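Local coordinates for pumilio homolog 23 (Arabidopsis thaliana, PDB 5WZJ), which binds RNA sequence-specifically through its pumilio repeats, here an 18S rRNA element, and probably regulates translation and mRNA stability as related proteins do, at residues 154-159 with 203-208; 223-228 with 281-286; 232-237 with 287-292; 236-241 with 293-298. All coordinates share one frame; numbering follows the deposited sequence.

In the fold
All four contacts join helices, or the turns at their ends, of the pumilio superhelix. Interactions 2, 3 and 4 follow one another along the same pair of helices, 227-239 and 284-296, with 3 and 4 sharing Leu-237; interaction 1 joins helix 146-160 to helix 202-213 and touches 3 and 4 through Leu-156, Cys-157 and Leu-205. Interactions 1 and 3 are buried, but 1 is wholly apolar between roughly antiparallel helices, whereas 3 sets an apolar seam beside polar side chains that read RNA bases. Interaction 2, at the helix starts, is partly buried and lays a glutamine along a phenylalanine ring, with a bridging water, beside helix caps and ribose bonds. Interaction 4, at the helix ends, pairs an apolar centre with a long salt bridge.

Interaction 1. Residues 154-159 with 203-208; sequences RLLCLC and GMLTYL
Leu-208 pushes its CD2 methyl against two leucines of the facing helix, meeting CD2 of Leu-155 and CD2 of Leu-156 at 3.7 Å each. The side chains of Leu-156 and Leu-208 cross at about a right angle, and CD2 of Leu-208 also nears CG of Leu-155. The same CD2 of Leu-156 also reaches CD1 of Leu-205 at 3.8 Å, and that CD1 rests 3.7 Å from the carbonyl oxygen of Leu-156. This is helix-to-helix packing within the pumilio fold: the short axes of 154-159, part of the third annotated repeat, and 203-208 run at 146° to each other, 9.0 Å apart at closest approach. Leu-155 also leans on Leu-108 and Leu-128, while Leu-156 touches Val-232 and Ala-236 of helix 227-239. The backbones come nearest at Cys-159 and Leu-205, whose CA atoms are 5.1 Å apart, close enough for their CB atoms to meet at 3.8 Å. With SG anti to its carbonyl carbon (chi1 -69°), Cys-159 sets its sulfur against CG of Met-204, 3.8 Å away, before the bent methionine chain leads off.

Interaction 2. Residues 223-228 with 281-286; sequences LQVDQY and MKDNSF. With nucleotides of chain B.
One face of the Phe-286 ring carries the side chain of Gln-224, which lies alongside it with amide and ring planes 22° apart; OE1 sits 3.9 Å above the ring plane, offset toward the rim. CB of Gln-224 meets CD1 of Phe-286 at 3.6 Å, and the extended chain continues over CE1, while NE2 is held by the carbonyl oxygen of Ile-254. Near the plane of the Tyr-228 ring, at its edge, lies O2 of C9 of chain B. Both segments lead into neighbouring helices of the pumilio fold, in the fourth and fifth annotated repeats, and each helix is N-capped by an aspartate. OD2 of Asp-283 takes the N-H of Phe-286 through its anti lone pair (2.9 Å, 160°) and a weak bond from Ser-285 N; OD1 of Asp-226 accepts from Ser-229 N and, weakly, from Tyr-228 N. Asp-283, its CG anti to the backbone N (chi1 179°), crosses the Val-225 side chain at about a right angle, OD2 3.6 Å from its CB. Ser-285 OG comes to 3.0 Å from CA of Gln-227. A water bonds to Ser-285 OG, Val-225 O and OD1 of Asp-283, the last at 2.9 Å. An alanine in place of Asp-283 would probably leave the N-H groups of Ser-285 and Phe-286 without their cap and the water without one of its partners. Toward the RNA, Gln-227 OE1 accepts from O2' of A8 of chain B at 2.5 Å, and Asn-284 OD1 from O2' of G7 of chain B at 2.6 Å.

Interaction 3. Residues 232-237 with 287-292; sequences VLQTAL and SHLVEV. With nucleotides of chain B.
Gln-234 and His-288 touch through NE2 and CB, 3.5 Å apart, on adjacent RNA-reading helices of the pumilio superhelix, whose short axes are 6° from parallel. The apolar contacts form a seam beside this pair. CD1 of Leu-289 meets CD1 of Leu-237 at 3.7 Å, those side chains crossing at about a right angle, and also touches CB of Leu-233. Val-292, with CG1 anti to its backbone N, brings that methyl to CB of Leu-237 at 3.6 Å, while its CG2 packs on CG of Gln-234.

Hydrogen bonding reads the bases. The Gln-234 amide matches adenine with two nearly straight bonds, OE1 accepting from N6 of A8 of chain B (3.0 Å, 176°) and NE2 donating to its N1 (171°); NE2 is held by Ser-230 OG as well. Both N1 and N2 of G7 of chain B donate to OE1 of Glu-291, and N2 donates also to Ser-287 OG. Arg-181 forms a salt bridge with the other carboxylate oxygen of Glu-291.

The His-288 ring, held at ND1 by Asn-284 O, is sandwiched between the two bases, with C6 of A8 of chain B 3.3 Å above one face and C2 of G7 of chain B over the opposite face, both offset toward the rim. An alanine at His-288 would probably open a gap between the bases and let them shift from their hydrogen-bonding partners. On the guanine side, His-288 NE2 comes to 3.2 Å from N1 of G7 of chain B.

Interaction 4. Residues 236-241 with 293-298; sequences ALRLML and ILEVAP
Leu-237 and Ile-293 meet through CD1 and CG1, 3.6 Å apart, where helices 227-239 and 284-296 approach their C-terminal ends in the fourth and fifth annotated pumilio repeats. Ile-293 starts out away from the facing segment, yet its CG1, anti to the carbonyl carbon (chi1 -72°), still makes this touch; its side chain also packs on Met-305 of helix 299-310.

Val-296 fills the middle of the contact. Its CG1 stands anti to the carbonyl carbon (chi1 -59°) and comes 3.7 Å from the carbonyl oxygen of Leu-237 and 3.9 Å from CD1 of Leu-241, while CG2 lies between the backbone N and the carbonyl carbon and approaches CB of Leu-237 at 4.2 Å. Leu-241, just beyond its helix and with CG anti to its backbone N, brings its CD1 end up to this valine; the backbones are also close here, with the CA atoms of Leu-241 and Val-296 5.5 Å apart.

Arg-238 and Glu-295 form the polar border. The arginine chain bends at chi3, while the glutamate is extended beyond CG. NH1 of Arg-238 and OE1 of Glu-295 make a long salt bridge of 3.8 Å, with the guanidinium and carboxylate planes 49° apart. OE2 of Glu-295 pairs with Arg-181. Shared between two arginines, the glutamate would be expected to stay ionised, and the long reach to Arg-238 suggests an electrostatic pull at the margin, while apolar contact through Leu-237, Ile-293 and Val-296 makes up the interior.

Interaction 1. Residues 154-159 with 203-208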
# COMPACT_ATOMS: atom_id res chain seq x y z
N ARG A 154 7.48 7.33 14.03
CA ARG A 154 8.83 7.56 13.52
C ARG A 154 9.88 6.94 14.44
O ARG A 154 10.81 6.27 13.97
CB ARG A 154 9.09 9.06 13.33
CG ARG A 154 10.49 9.36 12.73
CD ARG A 154 10.63 10.83 12.29
NE ARG A 154 9.60 11.24 11.33
CZ ARG A 154 9.64 10.96 10.03
NH1 ARG A 154 10.66 10.27 9.53
NH2 ARG A 154 8.66 11.35 9.23
N LEU A 155 9.70 7.10 15.75
CA LEU A 155 10.66 6.54 16.71
C LEU A 155 10.71 5.02 16.63
O LEU A 155 11.80 4.43 16.69
CB LEU A 155 10.30 6.98 18.12
CG LEU A 155 11.15 6.37 19.23
CD1 LEU A 155 12.61 6.81 19.08
CD2 LEU A 155 10.58 6.78 20.59
N LEU A 156 9.55 4.36 16.55
CA LEU A 156 9.51 2.91 16.36
C LEU A 156 10.28 2.52 15.10
O LEU A 156 11.07 1.58 15.11
CB LEU A 156 8.06 2.42 16.27
CG LEU A 156 7.26 2.43 17.58
CD1 LEU A 156 5.76 2.44 17.29
CD2 LEU A 156 7.62 1.23 18.45
N CYS A 157 10.04 3.23 13.99
CA CYS A 157 10.73 2.93 12.74
C CYS A 157 12.24 3.07 12.90
O CYS A 157 13.00 2.22 12.42
CB CYS A 157 10.22 3.84 11.61
SG CYS A 157 8.57 3.45 10.99
N LEU A 158 12.68 4.14 13.57
CA LEU A 158 14.11 4.33 13.78
C LEU A 158 14.72 3.19 14.60
O LEU A 158 15.82 2.73 14.30
CB LEU A 158 14.34 5.68 14.47
CG LEU A 158 15.80 6.08 14.71
CD1 LEU A 158 16.58 5.93 13.43
CD2 LEU A 158 15.89 7.51 15.24
N CYS A 159 14.02 2.74 15.65
CA CYS A 159 14.53 1.63 16.46
C CYS A 159 14.65 0.35 15.64
O CYS A 159 15.53 -0.48 15.90
CB CYS A 159 13.64 1.38 17.68
SG CYS A 159 13.67 2.69 18.94
N GLY A 203 16.94 -4.49 20.76
CA GLY A 203 16.59 -4.41 22.16
C GLY A 203 15.84 -3.13 22.51
O GLY A 203 14.99 -3.13 23.41
N MET A 204 16.15 -2.03 21.83
CA MET A 204 15.45 -0.78 22.10
C MET A 204 14.02 -0.83 21.57
O MET A 204 13.09 -0.36 22.24
CB MET A 204 16.21 0.40 21.50
CG MET A 204 15.75 1.76 22.01
SD MET A 204 16.19 2.03 23.75
CE MET A 204 17.95 1.63 23.71
N LEU A 205 13.83 -1.37 20.37
CA LEU A 205 12.47 -1.54 19.84
C LEU A 205 11.62 -2.38 20.78
O LEU A 205 10.50 -2.00 21.13
CB LEU A 205 12.53 -2.18 18.45
CG LEU A 205 11.18 -2.45 17.76
CD1 LEU A 205 10.42 -1.14 17.54
CD2 LEU A 205 11.38 -3.16 16.43
N THR A 206 12.17 -3.51 21.24
CA THR A 206 11.44 -4.39 22.16
C THR A 206 11.10 -3.66 23.45
O THR A 206 9.97 -3.72 23.94
CB THR A 206 12.26 -5.65 22.44
OG1 THR A 206 12.44 -6.37 21.21
CG2 THR A 206 11.57 -6.55 23.47
N TYR A 207 12.08 -2.94 24.01
CA TYR A 207 11.88 -2.22 25.26
C TYR A 207 10.82 -1.14 25.10
O TYR A 207 9.93 -1.01 25.95
CB TYR A 207 13.21 -1.60 25.70
CG TYR A 207 13.12 -0.52 26.75
CD1 TYR A 207 12.81 -0.83 28.08
CD2 TYR A 207 13.40 0.82 26.44
CE1 TYR A 207 12.74 0.17 29.05
CE2 TYR A 207 13.33 1.83 27.41
CZ TYR A 207 13.01 1.49 28.72
OH TYR A 207 12.95 2.46 29.70
N LEU A 208 10.90 -0.34 24.03
CA LEU A 208 9.91 0.71 23.81
C LEU A 208 8.52 0.12 23.65
O LEU A 208 7.57 0.54 24.33
CB LEU A 208 10.29 1.55 22.58
CG LEU A 208 9.21 2.51 22.08
CD1 LEU A 208 8.85 3.55 23.18
CD2 LEU A 208 9.69 3.20 20.79

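Interaction 2. Residues 223-228 with 281-286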
# COMPACT_ATOMS: atom_id res chain seq x y z
N LEU A 223 -7.31 1.64 23.89
CA LEU A 223 -6.28 1.84 22.87
C LEU A 223 -6.71 1.21 21.54
O LEU A 223 -6.36 1.72 20.47
CB LEU A 223 -4.95 1.26 23.34
CG LEU A 223 -4.27 1.90 24.57
CD1 LEU A 223 -2.97 1.19 24.89
CD2 LEU A 223 -4.02 3.41 24.40
N GLN A 224 -7.47 0.11 21.60
CA GLN A 224 -7.95 -0.58 20.41
C GLN A 224 -8.77 0.33 19.51
O GLN A 224 -8.73 0.21 18.28
CB GLN A 224 -8.80 -1.80 20.81
CG GLN A 224 -8.02 -3.00 21.32
CD GLN A 224 -8.95 -4.13 21.75
OE1 GLN A 224 -10.17 -3.99 21.74
NE2 GLN A 224 -8.37 -5.26 22.12
N VAL A 225 -9.56 1.23 20.11
CA VAL A 225 -10.54 2.02 19.37
C VAL A 225 -10.15 3.49 19.32
O VAL A 225 -10.91 4.32 18.82
CB VAL A 225 -11.96 1.85 19.94
CG1 VAL A 225 -12.43 0.39 19.80
CG2 VAL A 225 -12.02 2.30 21.40
N ASP A 226 -8.98 3.85 19.81
CA ASP A 226 -8.49 5.20 19.64
C ASP A 226 -7.69 5.25 18.35
O ASP A 226 -6.76 4.46 18.17
CB ASP A 226 -7.63 5.65 20.82
CG ASP A 226 -7.11 7.05 20.65
OD1 ASP A 226 -6.09 7.24 19.94
OD2 ASP A 226 -7.72 7.97 21.24
N GLN A 227 -8.05 6.18 17.47
CA GLN A 227 -7.40 6.23 16.16
C GLN A 227 -5.89 6.35 16.29
O GLN A 227 -5.14 5.69 15.57
CB GLN A 227 -7.96 7.40 15.35
CG GLN A 227 -7.11 7.74 14.16
CD GLN A 227 -7.82 8.71 13.24
OE1 GLN A 227 -8.97 8.50 12.86
NE2 GLN A 227 -7.14 9.78 12.88
N TYR A 228 -5.43 7.20 17.20
CA TYR A 228 -4.00 7.49 17.23
C TYR A 228 -3.20 6.38 17.90
O TYR A 228 -2.11 6.04 17.44
CB TYR A 228 -3.79 8.87 17.87
CG TYR A 228 -4.20 9.95 16.89
CD1 TYR A 228 -3.52 10.09 15.69
CD2 TYR A 228 -5.31 10.78 17.12
CE1 TYR A 228 -3.89 11.05 14.76
CE2 TYR A 228 -5.70 11.75 16.19
CZ TYR A 228 -4.98 11.87 15.01
OH TYR A 228 -5.31 12.81 14.06
N MET A 281 -15.18 -5.18 15.94
CA MET A 281 -14.58 -5.29 14.60
C MET A 281 -15.10 -4.25 13.62
O MET A 281 -14.47 -4.03 12.58
CB MET A 281 -14.83 -6.70 14.04
CG MET A 281 -13.86 -7.10 12.94
SD MET A 281 -12.16 -7.22 13.59
CE MET A 281 -12.31 -8.62 14.69
N LYS A 282 -16.25 -3.63 13.90
CA LYS A 282 -16.80 -2.62 13.02
C LYS A 282 -16.31 -1.22 13.35
O LYS A 282 -16.59 -0.28 12.60
CB LYS A 282 -18.34 -2.65 13.07
CG LYS A 282 -18.91 -4.01 12.65
CD LYS A 282 -20.44 -4.05 12.74
CE LYS A 282 -20.96 -5.43 12.35
NZ LYS A 282 -22.45 -5.51 12.34
N ASP A 283 -15.57 -1.07 14.44
CA ASP A 283 -14.97 0.22 14.76
C ASP A 283 -13.89 0.58 13.73
O ASP A 283 -13.11 -0.27 13.30
CB ASP A 283 -14.36 0.17 16.16
CG ASP A 283 -13.69 1.47 16.53
OD1 ASP A 283 -14.42 2.38 16.95
OD2 ASP A 283 -12.45 1.58 16.38
N ASN A 284 -13.85 1.85 13.32
CA ASN A 284 -12.89 2.21 12.28
C ASN A 284 -11.45 2.06 12.75
O ASN A 284 -10.59 1.59 12.00
CB ASN A 284 -13.11 3.63 11.77
CG ASN A 284 -12.09 4.01 10.70
OD1 ASN A 284 -12.11 3.47 9.60
ND2 ASN A 284 -11.15 4.89 11.06
N SER A 285 -11.16 2.45 14.00
CA SER A 285 -9.78 2.35 14.48
C SER A 285 -9.35 0.89 14.69
O SER A 285 -8.24 0.51 14.32
CB SER A 285 -9.62 3.14 15.77
OG SER A 285 -9.83 4.52 15.51
N PHE A 286 -10.21 0.08 15.32
CA PHE A 286 -9.83 -1.31 15.60
C PHE A 286 -9.74 -2.13 14.32
O PHE A 286 -8.89 -3.03 14.20
CB PHE A 286 -10.83 -1.93 16.58
CG PHE A 286 -10.41 -3.27 17.12
CD1 PHE A 286 -9.14 -3.45 17.67
CD2 PHE A 286 -11.29 -4.33 17.11
CE1 PHE A 286 -8.77 -4.70 18.19
CE2 PHE A 286 -10.92 -5.58 17.63
CZ PHE A 286 -9.66 -5.75 18.18
P A B 8 -13.23 7.77 6.07
OP1 A B 8 -13.83 8.97 6.72
OP2 A B 8 -12.80 7.84 4.66
O5' A B 8 -11.96 7.29 6.88
C5' A B 8 -10.74 7.99 6.80
C4' A B 8 -10.30 8.36 8.18
O4' A B 8 -9.93 7.16 8.92
C3' A B 8 -9.09 9.28 8.27
O3' A B 8 -9.49 10.64 8.18
C2' A B 8 -8.51 8.93 9.62
O2' A B 8 -9.29 9.60 10.61
C1' A B 8 -8.81 7.42 9.71
N9 A B 8 -7.72 6.53 9.23
C8 A B 8 -7.13 6.42 7.99
N7 A B 8 -6.21 5.48 7.92
C5 A B 8 -6.20 4.92 9.19
C6 A B 8 -5.46 3.87 9.78
N6 A B 8 -4.52 3.14 9.17
N1 A B 8 -5.73 3.58 11.07
C2 A B 8 -6.66 4.27 11.74
N3 A B 8 -7.41 5.28 11.29
C4 A B 8 -7.14 5.54 9.99
P C B 9 -8.54 11.76 7.48
OP1 C B 9 -9.34 13.00 7.38
OP2 C B 9 -7.88 11.20 6.27
O5' C B 9 -7.36 11.97 8.55
C5' C B 9 -7.60 12.46 9.86
C4' C B 9 -6.29 12.57 10.61
O4' C B 9 -5.73 11.26 10.80
C3' C B 9 -5.22 13.40 9.91
O3' C B 9 -5.19 14.70 10.46
C2' C B 9 -3.89 12.64 10.15
O2' C B 9 -3.05 13.35 11.05
C1' C B 9 -4.33 11.32 10.79
N1 C B 9 -3.81 10.13 10.10
C2 C B 9 -2.62 9.62 10.60
O2 C B 9 -2.12 10.21 11.58
N3 C B 9 -2.06 8.52 10.02
C4 C B 9 -2.66 7.95 8.97
N4 C B 9 -2.08 6.88 8.42
C5 C B 9 -3.89 8.47 8.44
C6 C B 9 -4.42 9.55 9.02
P G B 7 -15.20 5.57 1.56
OP1 G B 7 -16.33 6.52 1.60
OP2 G B 7 -13.88 5.87 0.94
O5' G B 7 -14.81 5.19 3.06
C5' G B 7 -15.81 4.93 4.03
C4' G B 7 -15.20 4.51 5.34
O4' G B 7 -14.74 3.13 5.28
C3' G B 7 -13.96 5.27 5.77
O3' G B 7 -14.26 6.55 6.29
C2' G B 7 -13.33 4.31 6.78
O2' G B 7 -14.02 4.39 8.02
C1' G B 7 -13.64 2.95 6.14
N9 G B 7 -12.49 2.47 5.36
C8 G B 7 -12.08 2.91 4.12
N7 G B 7 -10.99 2.31 3.73
C5 G B 7 -10.66 1.45 4.76
C6 G B 7 -9.57 0.54 4.90
O6 G B 7 -8.67 0.32 4.10
N1 G B 7 -9.61 -0.16 6.10
C2 G B 7 -10.57 0.02 7.06
N2 G B 7 -10.45 -0.72 8.17
N3 G B 7 -11.59 0.87 6.95
C4 G B 7 -11.57 1.54 5.78
O HOH W 1 -12.73 4.63 16.24

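Interaction 3. Residues 232-237 with 287-292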
# COMPACT_ATOMS: atom_id res chain seq x y z
N VAL A 232 -0.29 3.86 16.11
CA VAL A 232 0.99 3.50 16.72
C VAL A 232 1.17 1.98 16.72
O VAL A 232 2.21 1.45 16.31
CB VAL A 232 1.10 4.08 18.14
CG1 VAL A 232 2.36 3.55 18.84
CG2 VAL A 232 1.10 5.63 18.09
N LEU A 233 0.15 1.26 17.19
CA LEU A 233 0.26 -0.19 17.29
C LEU A 233 0.35 -0.86 15.92
O LEU A 233 1.02 -1.89 15.78
CB LEU A 233 -0.91 -0.76 18.09
CG LEU A 233 -0.94 -0.38 19.58
CD1 LEU A 233 -2.17 -0.96 20.25
CD2 LEU A 233 0.29 -0.85 20.29
N GLN A 234 -0.32 -0.30 14.91
CA GLN A 234 -0.18 -0.80 13.54
C GLN A 234 1.27 -0.72 13.08
O GLN A 234 1.82 -1.69 12.54
CB GLN A 234 -1.06 -0.02 12.58
CG GLN A 234 -2.56 -0.26 12.76
CD GLN A 234 -3.36 0.78 12.00
OE1 GLN A 234 -3.11 1.03 10.81
NE2 GLN A 234 -4.29 1.43 12.68
N THR A 235 1.89 0.45 13.25
CA THR A 235 3.29 0.60 12.86
C THR A 235 4.17 -0.41 13.59
O THR A 235 4.98 -1.11 12.97
CB THR A 235 3.74 2.04 13.13
OG1 THR A 235 3.00 2.91 12.27
CG2 THR A 235 5.23 2.22 12.87
N ALA A 236 3.97 -0.56 14.90
CA ALA A 236 4.78 -1.52 15.64
C ALA A 236 4.62 -2.93 15.09
O ALA A 236 5.61 -3.66 14.91
CB ALA A 236 4.42 -1.48 17.13
N LEU A 237 3.39 -3.34 14.78
CA LEU A 237 3.20 -4.71 14.30
C LEU A 237 3.88 -4.92 12.95
O LEU A 237 4.53 -5.96 12.73
CB LEU A 237 1.71 -5.04 14.21
CG LEU A 237 0.97 -5.23 15.54
CD1 LEU A 237 -0.53 -5.10 15.32
CD2 LEU A 237 1.30 -6.60 16.14
N SER A 287 -10.65 -1.88 13.37
CA SER A 287 -10.61 -2.65 12.13
C SER A 287 -9.28 -2.46 11.42
O SER A 287 -8.67 -3.44 10.97
CB SER A 287 -11.78 -2.26 11.21
OG SER A 287 -11.71 -0.89 10.85
N HIS A 288 -8.77 -1.23 11.36
CA HIS A 288 -7.44 -1.02 10.79
C HIS A 288 -6.37 -1.79 11.55
O HIS A 288 -5.44 -2.34 10.95
CB HIS A 288 -7.09 0.47 10.78
CG HIS A 288 -7.65 1.23 9.63
ND1 HIS A 288 -8.78 2.02 9.73
CD2 HIS A 288 -7.22 1.34 8.35
CE1 HIS A 288 -9.01 2.59 8.56
NE2 HIS A 288 -8.09 2.19 7.70
N LEU A 289 -6.47 -1.83 12.89
CA LEU A 289 -5.49 -2.58 13.68
C LEU A 289 -5.56 -4.07 13.37
O LEU A 289 -4.53 -4.74 13.23
CB LEU A 289 -5.73 -2.34 15.18
CG LEU A 289 -4.76 -3.01 16.17
CD1 LEU A 289 -3.30 -2.74 15.78
CD2 LEU A 289 -5.00 -2.48 17.57
N VAL A 290 -6.77 -4.63 13.31
CA VAL A 290 -6.88 -6.08 13.11
C VAL A 290 -6.43 -6.47 11.69
O VAL A 290 -5.90 -7.57 11.49
CB VAL A 290 -8.31 -6.56 13.41
CG1 VAL A 290 -8.43 -8.07 13.18
CG2 VAL A 290 -8.69 -6.21 14.86
N GLU A 291 -6.62 -5.59 10.70
CA GLU A 291 -6.03 -5.83 9.38
C GLU A 291 -4.55 -6.13 9.50
O GLU A 291 -4.04 -7.07 8.89
CB GLU A 291 -6.21 -4.62 8.46
CG GLU A 291 -7.62 -4.35 7.95
CD GLU A 291 -7.61 -3.16 7.01
OE1 GLU A 291 -8.18 -2.10 7.34
OE2 GLU A 291 -6.94 -3.27 5.95
N VAL A 292 -3.84 -5.33 10.29
CA VAL A 292 -2.39 -5.50 10.40
C VAL A 292 -2.06 -6.76 11.20
O VAL A 292 -1.15 -7.51 10.84
CB VAL A 292 -1.74 -4.25 11.01
CG1 VAL A 292 -0.25 -4.48 11.19
CG2 VAL A 292 -1.97 -3.05 10.08
P A B 8 -13.23 7.77 6.07
OP1 A B 8 -13.83 8.97 6.72
OP2 A B 8 -12.80 7.84 4.66
O5' A B 8 -11.96 7.29 6.88
C5' A B 8 -10.74 7.99 6.80
C4' A B 8 -10.30 8.36 8.18
O4' A B 8 -9.93 7.16 8.92
C3' A B 8 -9.09 9.28 8.27
O3' A B 8 -9.49 10.64 8.18
C2' A B 8 -8.51 8.93 9.62
O2' A B 8 -9.29 9.60 10.61
C1' A B 8 -8.81 7.42 9.71
N9 A B 8 -7.72 6.53 9.23
C8 A B 8 -7.13 6.42 7.99
N7 A B 8 -6.21 5.48 7.92
C5 A B 8 -6.20 4.92 9.19
C6 A B 8 -5.46 3.87 9.78
N6 A B 8 -4.52 3.14 9.17
N1 A B 8 -5.73 3.58 11.07
C2 A B 8 -6.66 4.27 11.74
N3 A B 8 -7.41 5.28 11.29
C4 A B 8 -7.14 5.54 9.99
P G B 7 -15.20 5.57 1.56
OP1 G B 7 -16.33 6.52 1.60
OP2 G B 7 -13.88 5.87 0.94
O5' G B 7 -14.81 5.19 3.06
C5' G B 7 -15.81 4.93 4.03
C4' G B 7 -15.20 4.51 5.34
O4' G B 7 -14.74 3.13 5.28
C3' G B 7 -13.96 5.27 5.77
O3' G B 7 -14.26 6.55 6.29
C2' G B 7 -13.33 4.31 6.78
O2' G B 7 -14.02 4.39 8.02
C1' G B 7 -13.64 2.95 6.14
N9 G B 7 -12.49 2.47 5.36
C8 G B 7 -12.08 2.91 4.12
N7 G B 7 -10.99 2.31 3.73
C5 G B 7 -10.66 1.45 4.76
C6 G B 7 -9.57 0.54 4.90
O6 G B 7 -8.67 0.32 4.10
N1 G B 7 -9.61 -0.16 6.10
C2 G B 7 -10.57 0.02 7.06
N2 G B 7 -10.45 -0.72 8.17
N3 G B 7 -11.59 0.87 6.95
C4 G B 7 -11.57 1.54 5.78

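Interaction 4. Residues 236-241 with 293-298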
# COMPACT_ATOMS: atom_id res chain seq x y z
N ALA A 236 3.97 -0.56 14.90
CA ALA A 236 4.78 -1.52 15.64
C ALA A 236 4.62 -2.93 15.09
O ALA A 236 5.61 -3.66 14.91
CB ALA A 236 4.42 -1.48 17.13
N LEU A 237 3.39 -3.34 14.78
CA LEU A 237 3.20 -4.71 14.30
C LEU A 237 3.88 -4.92 12.95
O LEU A 237 4.53 -5.96 12.73
CB LEU A 237 1.71 -5.04 14.21
CG LEU A 237 0.97 -5.23 15.54
CD1 LEU A 237 -0.53 -5.10 15.32
CD2 LEU A 237 1.30 -6.60 16.14
N ARG A 238 3.77 -3.94 12.05
CA ARG A 238 4.43 -4.05 10.75
C ARG A 238 5.94 -4.18 10.90
O ARG A 238 6.58 -4.95 10.16
CB ARG A 238 4.12 -2.82 9.88
CG ARG A 238 2.69 -2.74 9.38
CD ARG A 238 2.51 -1.59 8.40
NE ARG A 238 1.29 -0.82 8.64
CZ ARG A 238 0.13 -1.03 8.02
NH1 ARG A 238 0.03 -1.99 7.10
NH2 ARG A 238 -0.92 -0.26 8.32
N LEU A 239 6.53 -3.45 11.85
CA LEU A 239 7.97 -3.55 12.08
C LEU A 239 8.37 -4.92 12.63
O LEU A 239 9.54 -5.30 12.53
CB LEU A 239 8.42 -2.44 13.05
CG LEU A 239 8.20 -1.00 12.55
CD1 LEU A 239 8.44 0.01 13.66
CD2 LEU A 239 9.10 -0.68 11.36
N MET A 240 7.44 -5.67 13.21
CA MET A 240 7.73 -6.98 13.80
C MET A 240 7.43 -8.13 12.85
O MET A 240 7.43 -9.29 13.29
CB MET A 240 6.93 -7.15 15.10
CG MET A 240 7.44 -6.29 16.25
SD MET A 240 9.09 -6.81 16.78
CE MET A 240 9.36 -5.72 18.20
N LEU A 241 7.16 -7.84 11.58
CA LEU A 241 6.91 -8.88 10.59
C LEU A 241 8.00 -9.95 10.65
O LEU A 241 9.19 -9.64 10.75
CB LEU A 241 6.84 -8.24 9.19
CG LEU A 241 6.58 -9.15 7.98
CD1 LEU A 241 5.14 -9.60 7.92
CD2 LEU A 241 6.97 -8.47 6.68
N ILE A 293 -2.81 -7.02 12.27
CA ILE A 293 -2.63 -8.26 13.03
C ILE A 293 -2.70 -9.47 12.10
O ILE A 293 -1.85 -10.37 12.15
CB ILE A 293 -3.67 -8.36 14.16
CG1 ILE A 293 -3.33 -7.36 15.27
CG2 ILE A 293 -3.70 -9.77 14.72
CD1 ILE A 293 -4.42 -7.24 16.31
N LEU A 294 -3.72 -9.51 11.24
CA LEU A 294 -3.89 -10.66 10.36
C LEU A 294 -2.78 -10.75 9.32
O LEU A 294 -2.38 -11.86 8.95
CB LEU A 294 -5.26 -10.60 9.67
CG LEU A 294 -6.45 -10.84 10.62
CD1 LEU A 294 -7.79 -10.64 9.92
CD2 LEU A 294 -6.35 -12.25 11.17
N GLU A 295 -2.25 -9.60 8.88
CA GLU A 295 -1.15 -9.60 7.92
C GLU A 295 0.14 -10.16 8.51
O GLU A 295 0.93 -10.76 7.79
CB GLU A 295 -0.90 -8.19 7.39
CG GLU A 295 -1.92 -7.78 6.37
CD GLU A 295 -1.94 -6.29 6.14
OE1 GLU A 295 -0.88 -5.64 6.29
OE2 GLU A 295 -3.05 -5.79 5.81
N VAL A 296 0.40 -9.90 9.79
CA VAL A 296 1.65 -10.36 10.40
C VAL A 296 1.49 -11.61 11.26
O VAL A 296 2.50 -12.15 11.73
CB VAL A 296 2.30 -9.24 11.25
CG1 VAL A 296 2.58 -8.04 10.38
CG2 VAL A 296 1.41 -8.89 12.46
N ALA A 297 0.27 -12.10 11.45
CA ALA A 297 0.04 -13.16 12.42
C ALA A 297 0.79 -14.43 12.01
O ALA A 297 0.72 -14.84 10.85
CB ALA A 297 -1.45 -13.47 12.54
N PRO A 298 1.53 -15.06 12.93
CA PRO A 298 2.04 -16.41 12.67
C PRO A 298 0.90 -17.40 12.53
O PRO A 298 -0.23 -17.15 12.96
CB PRO A 298 2.88 -16.73 13.91
CG PRO A 298 3.25 -15.38 14.46
CD PRO A 298 2.04 -14.52 14.19